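Local atomic coordinates of peptidase S9 prolyl oligopeptidase catalytic domain-containing protein (Pyrococcus horikoshii, PDB entry 4HXF), a protein that probably acts as an acylaminoacyl peptidase, a serine protease of the prolyl oligopeptidase family that assembles into a self-compartmentalizing hexamer to select substrates. Residues A[247-250]-A[251-255]; A[396-399]-A[400-404]; A[506-509]-A[510-514]; A[559-563]-A[564-568]; A[585-588]-A[589-593]. All blocks are in the same frame, centred on the assembly; numbering follows the deposited sequence. Where two conformers were deposited one is given.

Interaction 1: A[247-250]-A[251-255]; sequences YIYD and GEVKG
The Tyr249 ring lies over the turn, with Gly251 N 3.5 Å above the ring plane, nearer its edge than its middle. Val253 N lies at its edge, in the ring plane. Phe214 meets this ring edge-to-face. The Tyr247 ring has Lys254 C near its edge and Gly255 CA oblique to it, 3.4 Å from Tyr247 CD1. It also meets the Phe219 ring. In Tyr249, CG stands opposite the backbone N (chi1 176°), and the ring swings over the turn. In Tyr247, CG stands opposite the carbonyl carbon (chi1 -56°), which lays the ring against Gly255 and Val253 CG1. Val253 sits between them on the same face of the hairpin. Its CG2 is 3.6 Å from Tyr249 CD1, and its CG1 is 3.7 Å from Tyr247 CD1.

The backbones form an antiparallel hairpin of strands 245-249 and 253-255, the outer pair of a four-stranded beta-propeller blade. Ile248 and Lys254 are a hydrogen-bonded pair, with Ile248 N to Lys254 O at 2.8 Å and Lys254 N to Ile248 O at 2.9 Å. At the turn Asp250 N donates to Glu252 O (3.2 Å). Asp250 OD1 accepts from Glu252 N at 3.1 Å, nearly straight at 168°, which makes an Asx turn. The carboxylate thus takes up a turn amide, while Val253, held between two tyrosine rings, backs the strand pairing with apolar contact.

Interaction 2: A[396-399]-A[400-404]; sequences FKYE and MQLMA
Lys397 and Met400 lie roughly perpendicular, with Lys397 CG 3.6 Å from Met400 CG. The lysine chain is bent at chi2 (79°), while the methionine runs extended from CG and lays its sulfur beside Lys397 CB. Glu399 is also bent at chi2 (86°). Its OE1 reaches Lys397 NZ at 3.2 Å in a salt bridge, and its OE2 pairs with Arg592. Lys397 NZ also meets a hexanediol, probably from the crystallisation liquor.

Lys397 is the N-cap of helix 398-405, the helix of the beta-alpha-beta unit that joins strands 378-384 and 409-413 in the alpha/beta-hydrolase domain. Its carbonyl O takes two amides. Met400 N comes from above the carbonyl plane at 3.0 Å, and Gln401 N comes nearly head-on to the oxygen at 3.3 Å.

On another side of the turn Tyr398 CE2 touches Leu402 CD2 at 4.0 Å, their side chains crossing obliquely. The Tyr398 hydroxyl is bonded to Asp7 O. Phe396 CE1 lies 4.1 Å from Gln401 CG, with ring and amide planes 26° apart. Gln401 is folded at chi2. Its OE1 accepts from Phe349 N, and its NE2 shares a water with Lys397 N.

Interaction 3: A[506-509]-A[510-514]; sequences WFDK and EVIGD. With Y3A (N-[(benzyloxy)carbonyl]glycyl-N-[(2S,3R)-4-chloro-3-hydroxy-1-phenylbutan-2-yl]glycinamide), chain B.
Val511 CG2 sits over one face of the Phe507 ring, 3.5 Å from the ring centroid and 21° off the normal. This is a CH-pi contact, with CG2 3.3 Å from Phe507 CZ. Phe507 CG is opposite the backbone N (chi1 -162°), which carries the ring back toward Val511.

The phenyl group of the bound inhibitor meets the edge of the Phe507 ring, with Y3A CE2 3.5 Å from Phe507 CD2. Asp508 OD1 lies 3.7 Å from Y3A CZ4 and is held by Ser497 OG.

Backbone bonds finish helix 504-511. Val511 N binds Phe507 O at 2.9 Å. Asp508 O takes both Ile512 N (2.8 Å) and Gly513 N (3.1 Å), and the chain then leaves the helix at Gly513, which has positive phi.

Two charged ends find partners beyond the helix. Glu510 accepts from Ser241 OG and Val240 N, in a loop between two strands of a propeller blade. Lys509 NZ forms a salt bridge with Asp563 of the second subunit.

One wall of the ligand pocket is thus a phenylalanine edge, backed by a valine methyl. A phenyl group is received there mainly by van der Waals contact, and the neighbouring carboxylate oxygen is tied to a serine.

Interaction 4: A[559-563]-A[564-568]; sequences HVLKD and LGKEV
Leu561 O and Lys562 O take the amides of Lys566 and Gly565 in a Schellman motif that ends helix 552-563. Lys566 N is 3.0 Å from Leu561 O and lies above the carbonyl plane, 36° out of it. Gly565 N is 2.9 Å from Lys562 O and stands further out, at 68°. Gly565 is the C-prime residue, and its positive phi turns the chain away from the helix toward strand 568-573.

Side chains pack around this turn. Val568 folds back on the helix, with CG1 only 3.4 Å from Lys562 CD, tighter than usual for two carbons. That methyl stands between the backbone N and the carbonyl carbon (chi1 63°), and it also meets Leu561 CB. Leu561 CD2 lies 3.8 Å from Lys566 CG, one side chain running across the other. Val560 CG1 and Leu564 CD1 run alongside each other at 4.0 Å.

A second layer surrounds these groups. Ala531 touches Val560, Leu561 and Leu564, while Leu538 of strand 538-543 packs on Leu561 and Val568. Lys566 NZ is bonded to the carbonyls of Lys532 and Val534. The second subunit covers another side: its Tyr498 OH binds Asp563 OD2, and its Asp135 O accepts from Lys562 NZ.

Lys562 is folded at chi2 and chi3, and its amine also donates to two waters. One is 2.8 Å from Lys562 NZ and donates to Lys566 O at 2.7 Å. The other donates to Val568 O, 2.6 Å away.

Interaction 5: A[585-588]-A[589-593]; sequences SPRH and RMKRY
Arg587 CG stands opposite its backbone N (chi1 -171°), while Lys591 CG stands opposite its carbonyl carbon (chi1 -71°). These torsions make the two chains run alongside in the same direction. Lys591 is extended, and its CE is 4.1 Å from Arg587 CG. Arg587 NE and Lys591 NZ are also 4.1 Å apart. They gather round acidic groups of the second subunit: Asp130 of that chain binds both, and its Asp128 binds Lys591.

Arg589, bent at chi3 (72°), projects from the side of the helix, and the Tyr593 ring leans back along the helix to meet it. Arg589 NH2 donates to Tyr593 OH at 2.9 Å, with the hydroxyl at the guanidinium edge and in its plane. Arg589 NH1 binds Tyr41 OH, and its NE binds Ser581 O. The guanidinium is therefore gripped at three nitrogens, which should fix its rotation.

Ser585 is the N-cap of the helix. Its OG accepts a weak bond from His588 N (3.3 Å), and its carbonyl O takes Arg589 N at 2.9 Å. Regular bonds follow, among them Met590 N to Pro586 O (2.9 Å) and Arg592 N to His588 O (3.0 Å).

The start of helix 586-605 lies against several elements of the hydrolase domain. His588 meets His580 of helix 580-583 and Phe573 of strand 568-573. Arg592 pairs with Glu488 on strand 484-488.

Along the chain the five contacts follow in series. Interaction 1 lies in the beta-propeller, about 43 Å between centres from interaction 2 and 56 Å from interaction 4. Interactions 2 to 5 belong to the alpha/beta-hydrolase domain. Interactions 2 and 5 are neighbours, about 15 Å between centres, where helices 398-405 and 586-605 join through a salt bridge and the packing of two tyrosines. Interactions 3 and 4 of one chain are about 29 Å apart between centres. Between subunits they meet, interaction 3 of one chain pairing with interaction 4 of another. Interaction 5 also reaches a second subunit, so interactions 3, 4 and 5 lie at subunit interfaces, consistent with a role in the hexamer.

Interaction 1: A[247-250]-A[251-255]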
# COMPACT_ATOMS: atom_id res chain seq x y z
N TYR A 247 25.90 34.51 36.29
CA TYR A 247 25.64 35.84 36.75
C TYR A 247 24.12 36.05 36.87
O TYR A 247 23.35 35.46 36.08
CB TYR A 247 26.13 36.89 35.75
CG TYR A 247 27.57 36.76 35.41
CD1 TYR A 247 28.49 37.52 36.06
CD2 TYR A 247 28.00 35.88 34.47
CE1 TYR A 247 29.84 37.36 35.80
CE2 TYR A 247 29.30 35.73 34.17
CZ TYR A 247 30.23 36.45 34.88
OH TYR A 247 31.56 36.25 34.58
N ILE A 248 23.74 36.81 37.88
CA ILE A 248 22.33 37.22 38.06
C ILE A 248 22.24 38.63 37.53
O ILE A 248 23.04 39.51 37.91
CB ILE A 248 21.92 37.09 39.55
CG1 ILE A 248 21.79 35.57 39.92
CG2 ILE A 248 20.62 37.87 39.83
CD1 ILE A 248 21.74 35.35 41.47
N TYR A 249 21.25 38.88 36.69
CA TYR A 249 21.01 40.20 36.16
C TYR A 249 19.62 40.71 36.58
O TYR A 249 18.62 40.15 36.21
CB TYR A 249 21.19 40.24 34.68
CG TYR A 249 20.85 41.57 34.07
CD1 TYR A 249 21.62 42.71 34.33
CD2 TYR A 249 19.82 41.67 33.18
CE1 TYR A 249 21.32 43.93 33.73
CE2 TYR A 249 19.53 42.85 32.59
CZ TYR A 249 20.26 43.96 32.87
OH TYR A 249 19.87 45.09 32.22
N ASP A 250 19.61 41.86 37.27
CA ASP A 250 18.30 42.48 37.62
C ASP A 250 18.32 43.98 37.40
O ASP A 250 17.57 44.72 38.06
CB ASP A 250 18.08 42.19 39.06
CG ASP A 250 19.13 42.85 39.94
OD1 ASP A 250 20.00 43.64 39.47
OD2 ASP A 250 19.12 42.54 41.13
N GLY A 251 19.14 44.42 36.45
CA GLY A 251 19.56 45.83 36.40
C GLY A 251 21.05 45.96 36.50
O GLY A 251 21.66 46.76 35.80
N GLU A 252 21.64 45.19 37.40
CA GLU A 252 23.06 45.13 37.60
C GLU A 252 23.44 43.67 37.34
O GLU A 252 22.63 42.80 37.57
CB GLU A 252 23.34 45.59 39.05
CG GLU A 252 24.67 45.22 39.67
CD GLU A 252 25.13 46.12 40.86
OE1 GLU A 252 24.42 46.15 41.93
OE2 GLU A 252 26.23 46.80 40.73
N VAL A 253 24.64 43.43 36.83
CA VAL A 253 25.12 42.10 36.56
C VAL A 253 25.95 41.73 37.75
O VAL A 253 26.87 42.45 38.09
CB VAL A 253 26.06 42.08 35.34
CG1 VAL A 253 26.76 40.72 35.17
CG2 VAL A 253 25.23 42.48 34.14
N LYS A 254 25.60 40.66 38.41
CA LYS A 254 26.30 40.16 39.59
C LYS A 254 26.79 38.70 39.37
O LYS A 254 25.98 37.81 39.16
CB LYS A 254 25.40 40.16 40.80
CG LYS A 254 24.80 41.52 41.14
CD LYS A 254 25.81 42.50 41.77
CE LYS A 254 26.27 42.22 43.22
NZ LYS A 254 27.43 43.11 43.56
N GLY A 255 28.12 38.52 39.43
CA GLY A 255 28.82 37.22 39.39
C GLY A 255 28.45 36.58 40.71
O GLY A 255 28.36 37.24 41.71

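Interaction 2: A[396-399]-A[400-404]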
# COMPACT_ATOMS: atom_id res chain seq x y z
N PHE A 396 29.82 6.89 33.39
CA PHE A 396 29.74 5.53 33.03
C PHE A 396 30.25 5.40 31.62
O PHE A 396 29.62 5.95 30.69
CB PHE A 396 28.30 5.04 33.16
CG PHE A 396 28.16 3.56 32.78
CD1 PHE A 396 28.46 2.59 33.70
CD2 PHE A 396 27.68 3.21 31.52
CE1 PHE A 396 28.33 1.20 33.38
CE2 PHE A 396 27.61 1.88 31.17
CZ PHE A 396 27.90 0.91 32.10
N LYS A 397 31.39 4.73 31.44
CA LYS A 397 31.97 4.63 30.05
C LYS A 397 31.96 3.17 29.59
O LYS A 397 32.70 2.30 30.09
CB LYS A 397 33.37 5.19 29.93
CG LYS A 397 34.00 4.98 28.51
CD LYS A 397 33.58 5.92 27.43
CE LYS A 397 34.47 5.75 26.13
NZ LYS A 397 33.78 6.29 24.90
N TYR A 398 30.99 2.86 28.74
CA TYR A 398 30.70 1.47 28.36
C TYR A 398 31.91 0.69 27.88
O TYR A 398 32.13 -0.46 28.42
CB TYR A 398 29.71 1.47 27.24
CG TYR A 398 29.16 0.12 26.84
CD1 TYR A 398 28.21 -0.49 27.55
CD2 TYR A 398 29.66 -0.52 25.70
CE1 TYR A 398 27.67 -1.71 27.18
CE2 TYR A 398 29.16 -1.72 25.34
CZ TYR A 398 28.15 -2.30 26.05
OH TYR A 398 27.59 -3.49 25.64
N GLU A 399 32.72 1.33 27.02
CA GLU A 399 33.81 0.59 26.45
C GLU A 399 34.81 0.20 27.53
O GLU A 399 35.49 -0.82 27.42
CB GLU A 399 34.57 1.33 25.39
CG GLU A 399 33.82 1.62 24.14
CD GLU A 399 33.00 2.90 24.21
OE1 GLU A 399 32.61 3.35 25.31
OE2 GLU A 399 32.71 3.41 23.09
N MET A 400 34.94 1.03 28.61
CA MET A 400 35.92 0.72 29.60
C MET A 400 35.50 -0.47 30.40
O MET A 400 36.26 -1.34 30.71
CB MET A 400 36.16 1.92 30.53
CG MET A 400 36.76 3.07 29.72
SD MET A 400 37.06 4.44 30.93
CE MET A 400 37.94 5.57 29.84
N GLN A 401 34.22 -0.53 30.81
CA GLN A 401 33.71 -1.69 31.50
C GLN A 401 33.75 -2.94 30.70
O GLN A 401 34.20 -4.00 31.17
CB GLN A 401 32.31 -1.51 32.06
CG GLN A 401 32.15 -0.33 33.00
CD GLN A 401 32.88 -0.57 34.29
OE1 GLN A 401 32.76 -1.65 34.86
NE2 GLN A 401 33.66 0.42 34.74
N LEU A 402 33.36 -2.81 29.42
CA LEU A 402 33.37 -3.93 28.50
C LEU A 402 34.79 -4.49 28.30
O LEU A 402 34.98 -5.70 28.47
CB LEU A 402 32.91 -3.44 27.13
CG LEU A 402 32.92 -4.45 25.96
CD1 LEU A 402 32.15 -5.75 26.14
CD2 LEU A 402 32.58 -3.68 24.64
N MET A 403 35.77 -3.62 28.04
CA MET A 403 37.13 -4.13 27.85
C MET A 403 37.80 -4.68 29.08
O MET A 403 38.57 -5.64 29.07
CB MET A 403 37.97 -3.18 27.02
CG MET A 403 37.39 -2.77 25.70
SD MET A 403 37.00 -4.12 24.60
CE MET A 403 38.64 -4.64 24.02
N ALA A 404 37.46 -4.06 30.24
CA ALA A 404 37.93 -4.62 31.48
C ALA A 404 37.46 -6.06 31.68
O ALA A 404 38.22 -6.94 32.12
CB ALA A 404 37.47 -3.77 32.70
O HOH W 1 33.12 3.27 33.44

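Interaction 3: A[506-509]-A[510-514]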
# COMPACT_ATOMS: atom_id res chain seq x y z
N TRP A 506 36.48 29.64 13.81
CA TRP A 506 36.85 30.33 15.05
C TRP A 506 37.54 29.42 16.00
O TRP A 506 38.52 29.87 16.60
CB TRP A 506 35.58 30.98 15.61
CG TRP A 506 34.44 30.05 15.74
CD1 TRP A 506 33.45 29.78 14.83
CD2 TRP A 506 34.13 29.28 16.89
NE1 TRP A 506 32.57 28.86 15.34
CE2 TRP A 506 32.90 28.54 16.55
CE3 TRP A 506 34.72 29.11 18.16
CZ2 TRP A 506 32.34 27.69 17.40
CZ3 TRP A 506 34.13 28.23 19.02
CH2 TRP A 506 32.98 27.52 18.64
N PHE A 507 37.16 28.16 16.15
CA PHE A 507 37.76 27.35 17.17
C PHE A 507 39.20 26.93 16.85
O PHE A 507 40.02 26.96 17.75
CB PHE A 507 36.93 26.15 17.50
CG PHE A 507 37.28 25.50 18.85
CD1 PHE A 507 37.35 26.29 20.03
CD2 PHE A 507 37.58 24.19 18.92
CE1 PHE A 507 37.70 25.69 21.24
CE2 PHE A 507 37.90 23.56 20.13
CZ PHE A 507 37.96 24.32 21.29
N ASP A 508 39.51 26.59 15.61
CA ASP A 508 40.87 26.23 15.28
C ASP A 508 41.81 27.43 15.48
O ASP A 508 42.97 27.27 15.84
CB ASP A 508 41.03 25.70 13.83
CG ASP A 508 40.64 24.26 13.65
OD1 ASP A 508 39.53 23.91 13.88
OD2 ASP A 508 41.53 23.58 13.18
N LYS A 509 41.32 28.63 15.19
CA LYS A 509 42.15 29.88 15.42
C LYS A 509 42.64 29.94 16.87
O LYS A 509 43.78 30.40 17.13
CB LYS A 509 41.46 31.17 14.99
CG LYS A 509 41.39 31.30 13.45
CD LYS A 509 40.88 32.66 13.04
CE LYS A 509 40.70 32.78 11.52
NZ LYS A 509 39.98 34.01 11.12
N GLU A 510 41.76 29.53 17.76
CA GLU A 510 42.04 29.54 19.18
C GLU A 510 42.93 28.36 19.61
O GLU A 510 43.94 28.53 20.28
CB GLU A 510 40.71 29.48 19.93
CG GLU A 510 40.85 29.35 21.44
CD GLU A 510 39.57 29.63 22.19
OE1 GLU A 510 39.47 28.92 23.25
OE2 GLU A 510 38.92 30.67 21.85
N VAL A 511 42.53 27.13 19.17
CA VAL A 511 43.21 25.94 19.69
C VAL A 511 44.56 25.63 18.99
O VAL A 511 45.51 25.12 19.60
CB VAL A 511 42.27 24.70 19.75
CG1 VAL A 511 43.04 23.48 20.28
CG2 VAL A 511 41.09 25.06 20.62
N ILE A 512 44.64 25.93 17.69
CA ILE A 512 45.82 25.72 16.87
C ILE A 512 46.60 27.04 16.64
O ILE A 512 47.85 27.07 16.83
CB ILE A 512 45.50 25.03 15.52
CG1 ILE A 512 44.52 23.88 15.82
CG2 ILE A 512 46.77 24.57 14.80
CD1 ILE A 512 45.02 22.85 16.80
N GLY A 513 45.92 28.09 16.22
CA GLY A 513 46.55 29.39 16.06
C GLY A 513 45.92 30.27 15.01
O GLY A 513 45.17 29.85 14.13
N ASP A 514 46.29 31.54 15.11
CA ASP A 514 45.85 32.56 14.10
C ASP A 514 46.57 32.38 12.75
O ASP A 514 47.54 31.68 12.59
CB ASP A 514 46.24 33.99 14.68
CG ASP A 514 45.19 34.49 15.66
OD1 ASP A 514 44.06 33.91 15.66
OD2 ASP A 514 45.48 35.43 16.46
N3 Y3A B . 33.49 20.89 21.76
CA3 Y3A B . 34.84 20.78 21.18
C3 Y3A B . 34.73 19.69 20.11
O3 Y3A B . 33.72 19.30 19.55
C4 Y3A B . 35.72 16.46 19.74
O4 Y3A B . 36.62 16.37 20.78
CA4 Y3A B . 36.00 17.74 18.98
N4 Y3A B . 36.01 18.82 20.01
CB4 Y3A B . 37.44 17.89 18.41
CG4 Y3A B . 37.68 19.18 17.70
CD1 Y3A B . 37.03 19.57 16.52
CD2 Y3A B . 38.67 20.03 18.16
CE1 Y3A B . 37.29 20.76 15.87
CE2 Y3A B . 38.94 21.23 17.53
CZ4 Y3A B . 38.25 21.60 16.42
C15 Y3A B . 34.19 16.10 19.92

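Interaction 4: A[559-563]-A[564-568]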
# COMPACT_ATOMS: atom_id res chain seq x y z
N HIS A 559 44.06 6.97 3.46
CA HIS A 559 44.70 6.86 2.14
C HIS A 559 46.22 7.03 2.13
O HIS A 559 46.96 6.33 1.43
CB HIS A 559 44.10 7.87 1.14
CG HIS A 559 42.73 7.56 0.67
ND1 HIS A 559 41.90 8.51 0.12
CD2 HIS A 559 42.06 6.31 0.47
CE1 HIS A 559 40.75 7.85 -0.37
NE2 HIS A 559 40.89 6.54 -0.16
N VAL A 560 46.65 8.03 2.92
CA VAL A 560 48.08 8.36 2.98
C VAL A 560 48.81 7.23 3.65
O VAL A 560 49.89 6.82 3.18
CB VAL A 560 48.33 9.72 3.62
CG1 VAL A 560 49.79 9.83 4.03
CG2 VAL A 560 47.86 10.88 2.69
N LEU A 561 48.29 6.70 4.74
CA LEU A 561 48.92 5.50 5.39
C LEU A 561 48.97 4.28 4.42
O LEU A 561 50.02 3.63 4.32
CB LEU A 561 48.19 5.16 6.75
CG LEU A 561 48.40 6.13 7.88
CD1 LEU A 561 47.31 5.86 8.90
CD2 LEU A 561 49.83 5.99 8.43
N LYS A 562 47.95 4.06 3.62
CA LYS A 562 47.99 3.01 2.66
C LYS A 562 49.04 3.32 1.55
O LYS A 562 49.74 2.40 1.10
CB LYS A 562 46.60 2.84 2.01
CG LYS A 562 45.57 2.19 2.95
CD LYS A 562 45.81 0.74 3.36
CE LYS A 562 45.88 -0.12 2.24
NZ LYS A 562 46.08 -1.62 2.65
N ASP A 563 49.17 4.59 1.17
CA ASP A 563 50.13 5.01 0.12
C ASP A 563 51.57 4.71 0.60
O ASP A 563 52.47 4.54 -0.19
CB ASP A 563 50.00 6.48 -0.16
CG ASP A 563 50.45 6.90 -1.54
OD1 ASP A 563 50.50 6.08 -2.46
OD2 ASP A 563 50.78 8.10 -1.69
N LEU A 564 51.70 4.64 1.95
CA LEU A 564 52.99 4.41 2.62
C LEU A 564 53.13 2.95 3.05
O LEU A 564 54.11 2.58 3.74
CB LEU A 564 53.20 5.41 3.75
CG LEU A 564 53.32 6.85 3.33
CD1 LEU A 564 53.21 7.81 4.55
CD2 LEU A 564 54.61 7.14 2.54
N GLY A 565 52.24 2.07 2.60
CA GLY A 565 52.38 0.63 2.89
C GLY A 565 52.04 0.22 4.32
O GLY A 565 52.37 -0.90 4.71
N LYS A 566 51.27 1.01 5.06
CA LYS A 566 50.95 0.67 6.47
C LYS A 566 49.71 -0.22 6.55
O LYS A 566 48.89 -0.21 5.66
CB LYS A 566 50.68 1.96 7.21
CG LYS A 566 51.77 3.05 7.07
CD LYS A 566 53.14 2.63 7.55
CE LYS A 566 54.10 3.79 7.56
NZ LYS A 566 55.41 3.36 8.14
N GLU A 567 49.63 -0.94 7.63
CA GLU A 567 48.48 -1.73 7.95
C GLU A 567 47.46 -0.83 8.62
O GLU A 567 47.59 -0.47 9.80
CB GLU A 567 48.88 -2.89 8.91
CG GLU A 567 47.64 -3.73 9.21
CD GLU A 567 47.83 -4.93 10.15
OE1 GLU A 567 46.82 -5.58 10.41
OE2 GLU A 567 48.96 -5.25 10.59
N VAL A 568 46.39 -0.52 7.92
CA VAL A 568 45.35 0.41 8.35
C VAL A 568 44.03 -0.03 7.74
O VAL A 568 44.04 -0.66 6.65
CB VAL A 568 45.72 1.86 8.04
CG1 VAL A 568 45.85 2.06 6.53
CG2 VAL A 568 44.72 2.84 8.79
O HOH W 2 48.74 -1.55 3.37
O HOH W 3 45.37 -2.51 5.38

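Interaction 5: A[585-588]-A[589-593]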
# COMPACT_ATOMS: atom_id res chain seq x y z
N SER A 585 22.01 4.66 15.88
CA SER A 585 20.94 3.70 16.05
C SER A 585 21.48 2.50 16.87
O SER A 585 22.72 2.19 16.83
CB SER A 585 20.38 3.24 14.74
OG SER A 585 21.30 2.39 14.05
N PRO A 586 20.60 1.79 17.58
CA PRO A 586 21.08 0.68 18.38
C PRO A 586 21.95 -0.31 17.54
O PRO A 586 22.96 -0.82 18.02
CB PRO A 586 19.80 0.03 18.92
CG PRO A 586 18.89 1.23 19.05
CD PRO A 586 19.18 2.08 17.84
N ARG A 587 21.49 -0.66 16.35
CA ARG A 587 22.23 -1.66 15.56
C ARG A 587 23.58 -1.14 15.07
O ARG A 587 24.64 -1.85 15.08
CB ARG A 587 21.38 -2.11 14.34
CG ARG A 587 21.92 -3.30 13.53
CD ARG A 587 21.05 -3.61 12.30
NE ARG A 587 21.08 -2.46 11.37
CZ ARG A 587 20.03 -1.86 10.80
NH1 ARG A 587 18.76 -2.28 10.98
NH2 ARG A 587 20.22 -0.80 10.04
N HIS A 588 23.60 0.10 14.65
CA HIS A 588 24.85 0.80 14.37
C HIS A 588 25.85 0.76 15.55
O HIS A 588 27.01 0.39 15.43
CB HIS A 588 24.46 2.24 13.98
CG HIS A 588 25.58 3.26 13.97
ND1 HIS A 588 25.66 4.23 12.99
CD2 HIS A 588 26.59 3.53 14.85
CE1 HIS A 588 26.63 5.10 13.31
NE2 HIS A 588 27.24 4.68 14.41
N ARG A 589 25.35 1.09 16.75
CA ARG A 589 26.21 1.10 17.89
C ARG A 589 26.71 -0.26 18.29
O ARG A 589 27.86 -0.41 18.65
CB ARG A 589 25.41 1.71 19.06
CG ARG A 589 25.28 3.23 18.95
CD ARG A 589 24.41 3.76 20.07
NE ARG A 589 25.16 3.65 21.27
CZ ARG A 589 24.63 3.62 22.52
NH1 ARG A 589 23.33 3.79 22.67
NH2 ARG A 589 25.43 3.46 23.60
N MET A 590 25.86 -1.27 18.19
CA MET A 590 26.24 -2.68 18.45
C MET A 590 27.43 -3.10 17.55
O MET A 590 28.41 -3.70 17.99
CB MET A 590 25.03 -3.52 18.23
CG MET A 590 25.27 -4.97 18.46
SD MET A 590 25.83 -5.85 17.01
CE MET A 590 24.54 -5.47 15.80
N LYS A 591 27.33 -2.72 16.26
CA LYS A 591 28.34 -3.11 15.24
C LYS A 591 29.62 -2.36 15.53
O LYS A 591 30.72 -2.98 15.48
CB LYS A 591 27.92 -2.83 13.80
CG LYS A 591 26.79 -3.81 13.36
CD LYS A 591 26.28 -3.47 11.97
CE LYS A 591 25.27 -4.52 11.60
NZ LYS A 591 24.60 -4.22 10.31
N ARG A 592 29.55 -1.10 15.95
CA ARG A 592 30.75 -0.40 16.36
C ARG A 592 31.40 -1.04 17.55
O ARG A 592 32.63 -1.23 17.58
CB ARG A 592 30.49 1.10 16.65
CG ARG A 592 31.71 1.80 17.19
CD ARG A 592 31.51 3.23 17.55
NE ARG A 592 32.59 3.67 18.46
CZ ARG A 592 32.67 3.40 19.77
NH1 ARG A 592 33.73 3.80 20.47
NH2 ARG A 592 31.68 2.80 20.41
N TYR A 593 30.61 -1.36 18.59
CA TYR A 593 31.20 -2.01 19.75
C TYR A 593 31.87 -3.33 19.41
O TYR A 593 32.95 -3.66 19.95
CB TYR A 593 30.19 -2.19 20.89
CG TYR A 593 29.64 -0.92 21.56
CD1 TYR A 593 28.25 -0.72 21.68
CD2 TYR A 593 30.48 -0.01 22.06
CE1 TYR A 593 27.79 0.39 22.37
CE2 TYR A 593 30.04 1.17 22.69
CZ TYR A 593 28.66 1.33 22.84
OH TYR A 593 28.18 2.45 23.49